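PDB 1JWQ: N-ACETYLMURAMOYL-L-ALANINE AMIDASE CwlV from Paenibacillus polymyxa, which probably hydrolyses, through its zinc-dependent catalytic domain, the amide bond between N-acetylmuramic acid and L-alanine in bacterial peptidoglycan. Local coordinates for residues Val143-Leu146 with Lys150-Ala153; Ser101-Asn106 with Thr173-Val178; Lys36-Leu41 with Val49-Ser54. All coordinates share one frame; numbering follows the deposited sequence.

Contact 1 of 3, residues Val143-Leu146 with Lys150-Ala153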
ATOM      1  N   VAL A 143       4.557  -0.313   4.664  1.00 10.50           N
ATOM      2  CA  VAL A 143       5.556  -1.327   4.347  1.00 10.67           C
ATOM      3  C   VAL A 143       6.738  -1.441   5.295  1.00 11.57           C
ATOM      4  O   VAL A 143       7.126  -2.543   5.668  1.00 11.55           O
ATOM      5  CB  VAL A 143       6.084  -1.138   2.912  1.00 10.95           C
ATOM      6  CG1 VAL A 143       6.997  -2.300   2.537  1.00 11.38           C
ATOM      7  CG2 VAL A 143       4.909  -1.055   1.939  1.00 11.71           C
ATOM      8  N   GLY A 144       7.307  -0.304   5.671  1.00 11.01           N
ATOM      9  CA  GLY A 144       8.445  -0.301   6.571  1.00 11.00           C
ATOM     10  C   GLY A 144       8.721   1.119   7.019  1.00 10.95           C
ATOM     11  O   GLY A 144       8.039   2.046   6.577  1.00 11.75           O
ATOM     12  N   TYR A 145       9.718   1.299   7.880  1.00 10.28           N
ATOM     13  CA  TYR A 145      10.058   2.627   8.395  1.00 11.15           C
ATOM     14  C   TYR A 145      11.211   3.297   7.669  1.00 12.20           C
ATOM     15  O   TYR A 145      12.310   2.754   7.596  1.00 12.36           O
ATOM     16  CB  TYR A 145      10.387   2.537   9.891  1.00 11.74           C
ATOM     17  CG  TYR A 145       9.163   2.386  10.754  1.00 11.79           C
ATOM     18  CD1 TYR A 145       8.672   3.463  11.492  1.00 11.39           C
ATOM     19  CD2 TYR A 145       8.465   1.179  10.796  1.00 12.57           C
ATOM     20  CE1 TYR A 145       7.509   3.342  12.253  1.00 11.71           C
ATOM     21  CE2 TYR A 145       7.302   1.047  11.546  1.00 12.65           C
ATOM     22  CZ  TYR A 145       6.831   2.130  12.272  1.00 12.89           C
ATOM     23  OH  TYR A 145       5.680   1.991  13.012  1.00 13.89           O
ATOM     24  N   LEU A 146      10.948   4.489   7.143  1.00 12.46           N
ATOM     25  CA  LEU A 146      11.956   5.257   6.430  1.00 14.29           C
ATOM     26  C   LEU A 146      12.840   6.005   7.419  1.00 13.47           C
ATOM     27  O   LEU A 146      13.840   6.607   7.035  1.00 14.01           O
ATOM     28  CB  LEU A 146      11.287   6.265   5.493  1.00 14.03           C
ATOM     29  CG  LEU A 146      10.428   5.640   4.392  1.00 16.17           C
ATOM     30  CD1 LEU A 146       9.827   6.737   3.521  1.00 16.39           C
ATOM     31  CD2 LEU A 146      11.289   4.706   3.551  1.00 17.49           C
ATOM     32  N   LYS A 150      18.769   1.279   8.089  1.00 16.48           N
ATOM     33  CA  LYS A 150      18.799   0.012   7.363  1.00 18.22           C
ATOM     34  C   LYS A 150      17.494  -0.261   6.624  1.00 17.72           C
ATOM     35  O   LYS A 150      17.501  -0.664   5.460  1.00 17.57           O
ATOM     36  CB  LYS A 150      19.101  -1.147   8.324  1.00 19.25           C
ATOM     37  CG  LYS A 150      20.594  -1.416   8.559  1.00 24.44           C
ATOM     38  CD  LYS A 150      20.798  -2.494   9.624  1.00 26.69           C
ATOM     39  CE  LYS A 150      22.192  -3.114   9.578  1.00 29.33           C
ATOM     40  NZ  LYS A 150      22.479  -3.829   8.301  1.00 31.96           N
ATOM     41  N   GLU A 151      16.373  -0.032   7.300  1.00 15.74           N
ATOM     42  CA  GLU A 151      15.075  -0.280   6.694  1.00 14.69           C
ATOM     43  C   GLU A 151      14.793   0.645   5.512  1.00 14.45           C
ATOM     44  O   GLU A 151      14.211   0.219   4.514  1.00 13.70           O
ATOM     45  CB  GLU A 151      13.970  -0.165   7.744  1.00 13.35           C
ATOM     46  CG  GLU A 151      12.704  -0.891   7.340  1.00 13.53           C
ATOM     47  CD  GLU A 151      11.966  -1.467   8.530  1.00 15.03           C
ATOM     48  OE1 GLU A 151      10.892  -0.938   8.881  1.00 15.14           O
ATOM     49  OE2 GLU A 151      12.462  -2.458   9.113  1.00 15.18           O
ATOM     50  N   GLU A 152      15.200   1.906   5.616  1.00 12.88           N
ATOM     51  CA  GLU A 152      14.995   2.839   4.511  1.00 15.24           C
ATOM     52  C   GLU A 152      15.722   2.316   3.273  1.00 16.39           C
ATOM     53  O   GLU A 152      15.169   2.300   2.175  1.00 15.50           O
ATOM     54  CB  GLU A 152      15.538   4.231   4.847  1.00 14.78           C
ATOM     55  CG  GLU A 152      15.382   5.219   3.698  1.00 17.48           C
ATOM     56  CD  GLU A 152      16.183   6.489   3.880  1.00 19.09           C
ATOM     57  OE1 GLU A 152      16.028   7.403   3.044  1.00 20.41           O
ATOM     58  OE2 GLU A 152      16.971   6.576   4.845  1.00 18.40           O
ATOM     59  N   ALA A 153      16.973   1.902   3.454  1.00 16.55           N
ATOM     60  CA  ALA A 153      17.763   1.374   2.343  1.00 17.28           C
ATOM     61  C   ALA A 153      17.051   0.172   1.733  1.00 16.01           C
ATOM     62  O   ALA A 153      16.965   0.034   0.511  1.00 16.88           O
ATOM     63  CB  ALA A 153      19.152   0.966   2.834  1.00 16.48           C
TER

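Contact 2 of 3, residues Ser101-Asn106 with Thr173-Val178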
ATOM      1  N   SER A 101     -13.619  -4.707   6.185  1.00 11.08           N
ATOM      2  CA  SER A 101     -12.282  -4.735   5.589  1.00 10.78           C
ATOM      3  C   SER A 101     -11.334  -5.696   6.305  1.00 12.42           C
ATOM      4  O   SER A 101     -10.235  -5.966   5.821  1.00 12.44           O
ATOM      5  CB  SER A 101     -11.656  -3.333   5.621  1.00  8.28           C
ATOM      6  OG  SER A 101     -12.413  -2.397   4.877  1.00  8.78           O
ATOM      7  N   LYS A 102     -11.748  -6.211   7.459  1.00 13.41           N
ATOM      8  CA  LYS A 102     -10.881  -7.104   8.221  1.00 13.40           C
ATOM      9  C   LYS A 102     -10.480  -8.390   7.503  1.00 13.42           C
ATOM     10  O   LYS A 102      -9.319  -8.797   7.573  1.00 13.36           O
ATOM     11  CB  LYS A 102     -11.524  -7.444   9.569  1.00 15.66           C
ATOM     12  CG  LYS A 102     -11.896  -6.217  10.386  1.00 21.48           C
ATOM     13  CD  LYS A 102     -12.330  -6.583  11.801  1.00 27.08           C
ATOM     14  CE  LYS A 102     -11.154  -7.090  12.624  1.00 29.66           C
ATOM     15  NZ  LYS A 102     -11.540  -7.383  14.033  1.00 32.14           N
ATOM     16  N   ALA A 103     -11.425  -9.027   6.817  1.00 11.30           N
ATOM     17  CA  ALA A 103     -11.125 -10.269   6.107  1.00 12.05           C
ATOM     18  C   ALA A 103     -10.027 -10.019   5.089  1.00 11.58           C
ATOM     19  O   ALA A 103      -9.076 -10.788   4.977  1.00 13.15           O
ATOM     20  CB  ALA A 103     -12.373 -10.795   5.409  1.00 11.69           C
ATOM     21  N   PHE A 104     -10.167  -8.927   4.348  1.00 11.54           N
ATOM     22  CA  PHE A 104      -9.184  -8.565   3.341  1.00 11.95           C
ATOM     23  C   PHE A 104      -7.846  -8.250   4.015  1.00 10.98           C
ATOM     24  O   PHE A 104      -6.797  -8.669   3.540  1.00 11.97           O
ATOM     25  CB  PHE A 104      -9.701  -7.368   2.536  1.00 11.29           C
ATOM     26  CG  PHE A 104      -8.746  -6.871   1.482  1.00 10.24           C
ATOM     27  CD1 PHE A 104      -7.941  -7.755   0.765  1.00 10.46           C
ATOM     28  CD2 PHE A 104      -8.683  -5.517   1.184  1.00  8.93           C
ATOM     29  CE1 PHE A 104      -7.084  -7.285  -0.239  1.00  9.49           C
ATOM     30  CE2 PHE A 104      -7.836  -5.036   0.186  1.00 10.79           C
ATOM     31  CZ  PHE A 104      -7.033  -5.925  -0.528  1.00  8.62           C
ATOM     32  N   ALA A 105      -7.874  -7.516   5.123  1.00 10.50           N
ATOM     33  CA  ALA A 105      -6.628  -7.199   5.819  1.00 10.68           C
ATOM     34  C   ALA A 105      -5.920  -8.493   6.232  1.00 10.83           C
ATOM     35  O   ALA A 105      -4.703  -8.615   6.101  1.00 10.40           O
ATOM     36  CB  ALA A 105      -6.905  -6.336   7.049  1.00 11.46           C
ATOM     37  N   ASN A 106      -6.688  -9.460   6.726  1.00 12.46           N
ATOM     38  CA  ASN A 106      -6.114 -10.739   7.142  1.00 13.85           C
ATOM     39  C   ASN A 106      -5.454 -11.458   5.967  1.00 13.31           C
ATOM     40  O   ASN A 106      -4.319 -11.919   6.074  1.00 15.33           O
ATOM     41  CB  ASN A 106      -7.188 -11.648   7.753  1.00 15.64           C
ATOM     42  CG  ASN A 106      -7.678 -11.151   9.103  1.00 21.93           C
ATOM     43  OD1 ASN A 106      -6.887 -10.739   9.950  1.00 23.48           O
ATOM     44  ND2 ASN A 106      -8.990 -11.207   9.318  1.00 26.30           N
ATOM     45  N   THR A 173      -5.093 -10.964  -5.204  1.00 12.38           N
ATOM     46  CA  THR A 173      -5.501 -12.096  -6.022  1.00 12.40           C
ATOM     47  C   THR A 173      -6.173 -13.178  -5.185  1.00 13.50           C
ATOM     48  O   THR A 173      -7.216 -13.710  -5.566  1.00 15.32           O
ATOM     49  CB  THR A 173      -4.292 -12.703  -6.742  1.00 12.38           C
ATOM     50  OG1 THR A 173      -3.679 -11.696  -7.554  1.00 13.52           O
ATOM     51  CG2 THR A 173      -4.721 -13.870  -7.623  1.00 11.37           C
ATOM     52  N   GLU A 174      -5.573 -13.501  -4.046  1.00 12.21           N
ATOM     53  CA  GLU A 174      -6.126 -14.525  -3.170  1.00 13.61           C
ATOM     54  C   GLU A 174      -7.467 -14.098  -2.596  1.00 14.00           C
ATOM     55  O   GLU A 174      -8.414 -14.878  -2.588  1.00 13.58           O
ATOM     56  CB  GLU A 174      -5.158 -14.832  -2.023  1.00 14.86           C
ATOM     57  CG  GLU A 174      -3.864 -15.510  -2.446  1.00 12.63           C
ATOM     58  CD  GLU A 174      -4.043 -16.976  -2.794  1.00 15.21           C
ATOM     59  OE1 GLU A 174      -5.141 -17.528  -2.553  1.00 15.10           O
ATOM     60  OE2 GLU A 174      -3.074 -17.582  -3.297  1.00 15.32           O
ATOM     61  N   TYR A 175      -7.553 -12.860  -2.118  1.00 13.66           N
ATOM     62  CA  TYR A 175      -8.801 -12.375  -1.537  1.00 13.55           C
ATOM     63  C   TYR A 175      -9.935 -12.343  -2.551  1.00 14.14           C
ATOM     64  O   TYR A 175     -11.063 -12.733  -2.244  1.00 15.80           O
ATOM     65  CB  TYR A 175      -8.634 -10.970  -0.952  1.00 13.89           C
ATOM     66  CG  TYR A 175      -9.899 -10.478  -0.280  1.00 13.31           C
ATOM     67  CD1 TYR A 175     -10.330 -11.037   0.922  1.00 16.72           C
ATOM     68  CD2 TYR A 175     -10.691  -9.492  -0.871  1.00 15.09           C
ATOM     69  CE1 TYR A 175     -11.525 -10.630   1.523  1.00 16.17           C
ATOM     70  CE2 TYR A 175     -11.888  -9.077  -0.281  1.00 15.09           C
ATOM     71  CZ  TYR A 175     -12.296  -9.652   0.916  1.00 17.00           C
ATOM     72  OH  TYR A 175     -13.473  -9.248   1.505  1.00 16.20           O
ATOM     73  N   LEU A 176      -9.636 -11.874  -3.758  1.00 13.88           N
ATOM     74  CA  LEU A 176     -10.644 -11.782  -4.806  1.00 12.94           C
ATOM     75  C   LEU A 176     -10.882 -13.115  -5.502  1.00 15.53           C
ATOM     76  O   LEU A 176     -11.750 -13.226  -6.365  1.00 15.11           O
ATOM     77  CB  LEU A 176     -10.243 -10.715  -5.824  1.00 12.86           C
ATOM     78  CG  LEU A 176     -10.307  -9.287  -5.273  1.00 12.87           C
ATOM     79  CD1 LEU A 176      -9.874  -8.301  -6.349  1.00 11.94           C
ATOM     80  CD2 LEU A 176     -11.732  -8.987  -4.809  1.00 14.61           C
ATOM     81  N   ASP A 177     -10.102 -14.120  -5.114  1.00 15.39           N
ATOM     82  CA  ASP A 177     -10.231 -15.464  -5.664  1.00 17.73           C
ATOM     83  C   ASP A 177     -10.226 -15.464  -7.190  1.00 18.22           C
ATOM     84  O   ASP A 177     -11.126 -16.008  -7.832  1.00 19.06           O
ATOM     85  CB  ASP A 177     -11.512 -16.107  -5.118  1.00 20.29           C
ATOM     86  CG  ASP A 177     -11.598 -17.593  -5.408  1.00 23.16           C
ATOM     87  OD1 ASP A 177     -10.545 -18.267  -5.427  1.00 21.23           O
ATOM     88  OD2 ASP A 177     -12.728 -18.088  -5.598  1.00 23.26           O
ATOM     89  N   VAL A 178      -9.202 -14.846  -7.770  1.00 18.56           N
ATOM     90  CA  VAL A 178      -9.070 -14.787  -9.221  1.00 18.49           C
ATOM     91  C   VAL A 178      -7.757 -15.416  -9.683  1.00 19.60           C
ATOM     92  O   VAL A 178      -7.155 -14.970 -10.660  1.00 20.86           O
ATOM     93  CB  VAL A 178      -9.137 -13.330  -9.740  1.00 18.41           C
ATOM     94  CG1 VAL A 178     -10.551 -12.787  -9.578  1.00 18.03           C
ATOM     95  CG2 VAL A 178      -8.142 -12.454  -8.983  1.00 16.64           C
TER
HETATM   96  O   HOH W   1     -12.703  -7.830   3.698  1.00 12.38           O

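Contact 3 of 3, residues Lys36-Leu41 with Val49-Ser54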
ATOM      1  N   LYS A  36       4.561  -1.297  -9.592  1.00 13.06           N
ATOM      2  CA  LYS A  36       4.984  -2.693  -9.657  1.00 13.07           C
ATOM      3  C   LYS A  36       3.801  -3.627  -9.417  1.00 13.16           C
ATOM      4  O   LYS A  36       3.658  -4.645 -10.096  1.00 12.50           O
ATOM      5  CB  LYS A  36       6.092  -2.968  -8.637  1.00 13.45           C
ATOM      6  CG  LYS A  36       7.452  -2.426  -9.044  1.00 15.14           C
ATOM      7  CD  LYS A  36       8.483  -2.615  -7.943  1.00 19.40           C
ATOM      8  CE  LYS A  36       9.841  -2.026  -8.332  1.00 18.38           C
ATOM      9  NZ  LYS A  36      10.427  -2.730  -9.505  1.00 21.63           N
ATOM     10  N   VAL A  37       2.950  -3.283  -8.455  1.00 12.85           N
ATOM     11  CA  VAL A  37       1.788  -4.114  -8.170  1.00 12.10           C
ATOM     12  C   VAL A  37       0.875  -4.098  -9.392  1.00 14.10           C
ATOM     13  O   VAL A  37       0.313  -5.124  -9.772  1.00 13.73           O
ATOM     14  CB  VAL A  37       1.029  -3.603  -6.919  1.00 13.22           C
ATOM     15  CG1 VAL A  37      -0.281  -4.368  -6.740  1.00 11.92           C
ATOM     16  CG2 VAL A  37       1.901  -3.784  -5.687  1.00 10.41           C
ATOM     17  N   GLU A  38       0.759  -2.935 -10.024  1.00 13.78           N
ATOM     18  CA  GLU A  38      -0.077  -2.805 -11.207  1.00 14.94           C
ATOM     19  C   GLU A  38       0.416  -3.723 -12.320  1.00 15.01           C
ATOM     20  O   GLU A  38      -0.370  -4.444 -12.936  1.00 14.73           O
ATOM     21  CB  GLU A  38      -0.078  -1.363 -11.707  1.00 14.81           C
ATOM     22  CG  GLU A  38      -1.089  -1.114 -12.816  1.00 17.32           C
ATOM     23  CD  GLU A  38      -0.925   0.238 -13.470  1.00 16.96           C
ATOM     24  OE1 GLU A  38      -1.896   0.718 -14.087  1.00 20.92           O
ATOM     25  OE2 GLU A  38       0.175   0.818 -13.375  1.00 16.74           O
ATOM     26  N   SER A  39       1.719  -3.689 -12.581  1.00 16.03           N
ATOM     27  CA  SER A  39       2.305  -4.520 -13.631  1.00 17.00           C
ATOM     28  C   SER A  39       2.017  -6.000 -13.412  1.00 16.07           C
ATOM     29  O   SER A  39       1.714  -6.732 -14.357  1.00 16.52           O
ATOM     30  CB  SER A  39       3.819  -4.306 -13.697  1.00 19.19           C
ATOM     31  OG  SER A  39       4.126  -2.945 -13.946  1.00 26.44           O
ATOM     32  N   ILE A  40       2.110  -6.440 -12.162  1.00 13.92           N
ATOM     33  CA  ILE A  40       1.860  -7.836 -11.828  1.00 14.16           C
ATOM     34  C   ILE A  40       0.391  -8.202 -12.018  1.00 15.16           C
ATOM     35  O   ILE A  40       0.076  -9.206 -12.651  1.00 15.18           O
ATOM     36  CB  ILE A  40       2.265  -8.139 -10.369  1.00 13.14           C
ATOM     37  CG1 ILE A  40       3.770  -7.919 -10.197  1.00 13.09           C
ATOM     38  CG2 ILE A  40       1.896  -9.572 -10.002  1.00 11.37           C
ATOM     39  CD1 ILE A  40       4.227  -7.932  -8.754  1.00 13.24           C
ATOM     40  N   LEU A  41      -0.505  -7.380 -11.478  1.00 14.84           N
ATOM     41  CA  LEU A  41      -1.933  -7.650 -11.583  1.00 15.80           C
ATOM     42  C   LEU A  41      -2.492  -7.475 -12.993  1.00 17.49           C
ATOM     43  O   LEU A  41      -3.523  -8.060 -13.328  1.00 16.92           O
ATOM     44  CB  LEU A  41      -2.715  -6.768 -10.605  1.00 15.45           C
ATOM     45  CG  LEU A  41      -2.440  -7.014  -9.117  1.00 16.17           C
ATOM     46  CD1 LEU A  41      -3.300  -6.079  -8.276  1.00 14.66           C
ATOM     47  CD2 LEU A  41      -2.738  -8.463  -8.763  1.00 15.91           C
ATOM     48  N   VAL A  49      -7.226  -3.185 -12.997  1.00 16.98           N
ATOM     49  CA  VAL A  49      -6.439  -2.411 -12.043  1.00 15.88           C
ATOM     50  C   VAL A  49      -6.433  -0.920 -12.334  1.00 15.58           C
ATOM     51  O   VAL A  49      -6.116  -0.489 -13.442  1.00 15.47           O
ATOM     52  CB  VAL A  49      -4.982  -2.914 -12.006  1.00 16.82           C
ATOM     53  CG1 VAL A  49      -4.200  -2.178 -10.928  1.00 16.04           C
ATOM     54  CG2 VAL A  49      -4.967  -4.413 -11.758  1.00 17.92           C
ATOM     55  N   VAL A  50      -6.782  -0.134 -11.323  1.00 11.58           N
ATOM     56  CA  VAL A  50      -6.822   1.310 -11.461  1.00 10.79           C
ATOM     57  C   VAL A  50      -5.975   1.955 -10.375  1.00 10.81           C
ATOM     58  O   VAL A  50      -6.140   1.656  -9.197  1.00 11.12           O
ATOM     59  CB  VAL A  50      -8.262   1.844 -11.330  1.00 11.35           C
ATOM     60  CG1 VAL A  50      -8.257   3.369 -11.374  1.00  9.97           C
ATOM     61  CG2 VAL A  50      -9.133   1.280 -12.454  1.00 12.08           C
ATOM     62  N   LEU A  51      -5.066   2.832 -10.775  1.00 11.01           N
ATOM     63  CA  LEU A  51      -4.225   3.525  -9.811  1.00 11.11           C
ATOM     64  C   LEU A  51      -4.723   4.949  -9.629  1.00 11.51           C
ATOM     65  O   LEU A  51      -4.963   5.654 -10.609  1.00 12.06           O
ATOM     66  CB  LEU A  51      -2.766   3.554 -10.281  1.00 12.62           C
ATOM     67  CG  LEU A  51      -1.871   2.403  -9.809  1.00 13.90           C
ATOM     68  CD1 LEU A  51      -2.465   1.059 -10.224  1.00 13.74           C
ATOM     69  CD2 LEU A  51      -0.481   2.589 -10.401  1.00 15.28           C
ATOM     70  N   THR A  52      -4.882   5.377  -8.381  1.00 11.25           N
ATOM     71  CA  THR A  52      -5.327   6.746  -8.126  1.00 12.41           C
ATOM     72  C   THR A  52      -4.314   7.709  -8.743  1.00 13.75           C
ATOM     73  O   THR A  52      -4.683   8.771  -9.243  1.00 13.29           O
ATOM     74  CB  THR A  52      -5.453   7.033  -6.621  1.00 12.44           C
ATOM     75  OG1 THR A  52      -4.214   6.736  -5.968  1.00 12.28           O
ATOM     76  CG2 THR A  52      -6.566   6.191  -6.016  1.00 12.87           C
ATOM     77  N   ARG A  53      -3.038   7.336  -8.699  1.00 13.97           N
ATOM     78  CA  ARG A  53      -1.990   8.149  -9.304  1.00 14.91           C
ATOM     79  C   ARG A  53      -0.898   7.248  -9.861  1.00 15.79           C
ATOM     80  O   ARG A  53      -0.488   6.268  -9.228  1.00 14.68           O
ATOM     81  CB  ARG A  53      -1.409   9.155  -8.303  1.00 18.21           C
ATOM     82  CG  ARG A  53      -0.407   8.610  -7.314  1.00 16.40           C
ATOM     83  CD  ARG A  53       0.157   9.757  -6.481  1.00 15.80           C
ATOM     84  NE  ARG A  53       1.046   9.293  -5.419  1.00 14.91           N
ATOM     85  CZ  ARG A  53       2.371   9.251  -5.504  1.00 15.55           C
ATOM     86  NH1 ARG A  53       2.989   9.650  -6.613  1.00 13.35           N
ATOM     87  NH2 ARG A  53       3.080   8.822  -4.469  1.00 12.38           N
ATOM     88  N   SER A  54      -0.439   7.579 -11.063  1.00 14.15           N
ATOM     89  CA  SER A  54       0.580   6.794 -11.743  1.00 17.02           C
ATOM     90  C   SER A  54       1.844   7.606 -11.967  1.00 15.52           C
ATOM     91  O   SER A  54       2.781   7.137 -12.604  1.00 16.19           O
ATOM     92  CB  SER A  54       0.034   6.308 -13.083  1.00 19.15           C
ATOM     93  OG  SER A  54      -1.206   5.645 -12.896  1.00 22.15           O
TER
HETATM   94  O   HOH W   2      -4.069  -1.170 -15.202  1.00 29.60           O
HETATM   95  O   HOH W   3      -0.932   3.307 -14.518  1.00 34.92           O

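Contact 1 of 3, residues Val143-Leu146 with Lys150-Ala153
Where strand 138-145 runs out and the chain turns back into helix 149-155, Tyr145 and Glu151 tie the two elements together across a three-residue turn. The backbone N-H of Tyr145 donates to Glu151 OE1, 2.7 Å from N to O and nearly straight at 169°, and it meets the anti lone pair, the one turned away from OE2. Glu151 gets there with CG anti to its own backbone N (chi1 -159°) and a bend at chi2, which sets the carboxylate against the strand backbone. Glu151 OE1 then sits 3.4 Å from Gly144 CA. Glu151 OE1 also lies at the edge of the Tyr145 ring, in its plane, 3.7 Å from Tyr145 CD2. The two side chains run side by side in the same direction, with ring and carboxylate planes 55° apart. A second N-H, that of Gly91, also reaches OE1, so two backbone donors grip one buried oxygen and should favour the charged carboxylate. The far end of the tyrosine is held separately, its OH hydrogen-bonded to Glu93.

One residue on, Leu146 and Glu152 cross at about a right angle. Leu146 CD2 comes within 4.1 Å of Glu152 CG, and Leu146 O rests 3.6 Å from Glu152 CB, while the extended glutamate carries OE1 on to a hydrogen bond with Ser21. Leu146 also touches the zinc ligand Glu26, and its side chain is about 8 Å from the metal. This short strand-to-helix connection belongs to the C-terminal edge of the parallel strands, where open alpha/beta folds commonly carry their active sites.

Contact 2 of 3, residues Ser101-Asn106 with Thr173-Val178
Phe104 lies over one face of the Tyr175 ring: its CB stands above the centre, 3.8 Å from the centroid and only 8° off the ring normal, a CH-pi contact. From there the phenylalanine ring swings past the inner end of the tyrosine, bringing Phe104 CD1 to 3.5 Å from Tyr175 CG. The two planes meet obliquely at 38°. Tyr175 has CG anti to the backbone N (chi1 -177°), which carries its ring across to helix 102-116, and the two side chains cross at about a right angle. Ala103 adds its methyl, CB being 4.0 Å from Tyr175 CE1. At the phenol end a water bridges the helices, 2.7 Å from Tyr175 OH and 2.8 Å from Phe104 N, whose N-H it accepts in the first turn of helix 102-116.

Here the start of that helix packs on the end of helix 158-176, two neighbouring helices on one face of the open alpha/beta sheet. A Schellman motif follows at the C-terminal end of the second helix: Asp177 takes positive phi, and Val178 N bonds to Thr173 O at 3.2 Å, beside a weak bond from Asp177 N to Glu174 O. Underneath, Val75 of strand 75-82 touches both aromatic residues, as does Pro137, and Val107 packs on Tyr175.

Contact 3 of 3, residues Lys36-Leu41 with Val49-Ser54
Glu38 stretches from helix 26-42 across Val49 and Leu51 of the edge strand 47-51. With CG anti to the backbone N (chi1 -172°) and the chain extended beyond it, the side chain runs obliquely over both residues. Glu38 CB lies 3.7 Å from Leu51 CD1. The next carbon, Glu38 CG, keeps against that methyl and also meets Val49 CG1 at 3.8 Å. Glu38 CD lies near both methyls of Leu51, CD1 and CD2. Glu38 OE2 is 3.5 Å from Leu51 CD2. Glu38 OE1 accepts from two waters. One water is 3.1 Å from Glu38 OE1 and donates also to Val49 O; the other, 2.8 Å from Glu38 OE1, goes on to Ser54 OG. Along the helix, Leu41 CB presses tightly on Val49 CG2 at 3.5 Å, and Leu41 continues inward to Val4 of strand 2-8.

Helix and strand belong to a beta-alpha-beta crossover that starts from strand 2-8; helix segment 36-41 and strand segment 49-51 run nearly antiparallel, at 165°. No direct hydrogen bond joins the two segments: methyls and methylenes make the direct contact beside the water bridges, and the glutamate lays its alkyl part on the strand while water links its head to Val49 O and Ser54.

In the fold
Contacts 1 and 3 each join a strand of the same mixed sheet to a helix, while contact 2 joins two helices lying on it. Only contact 1 lies near the metal: it adjoins Glu26, which with His10 and His80 holds the zinc ion and begins the helix that continues into contact 3. Contacts 1 and 3 have centres 22 Å apart. Contact 2 sits across the chain's centre from contact 1, 25 Å between centres and about 13 Å between nearest atoms, although helices 149-155 and 158-176 are consecutive. Contacts 2 and 3, 17 Å apart at their centres, touch: Thr173 OG1 packs 3.6 Å from Leu41 CD2, so helix 158-176 neighbours both helix 102-116 and helix 26-42.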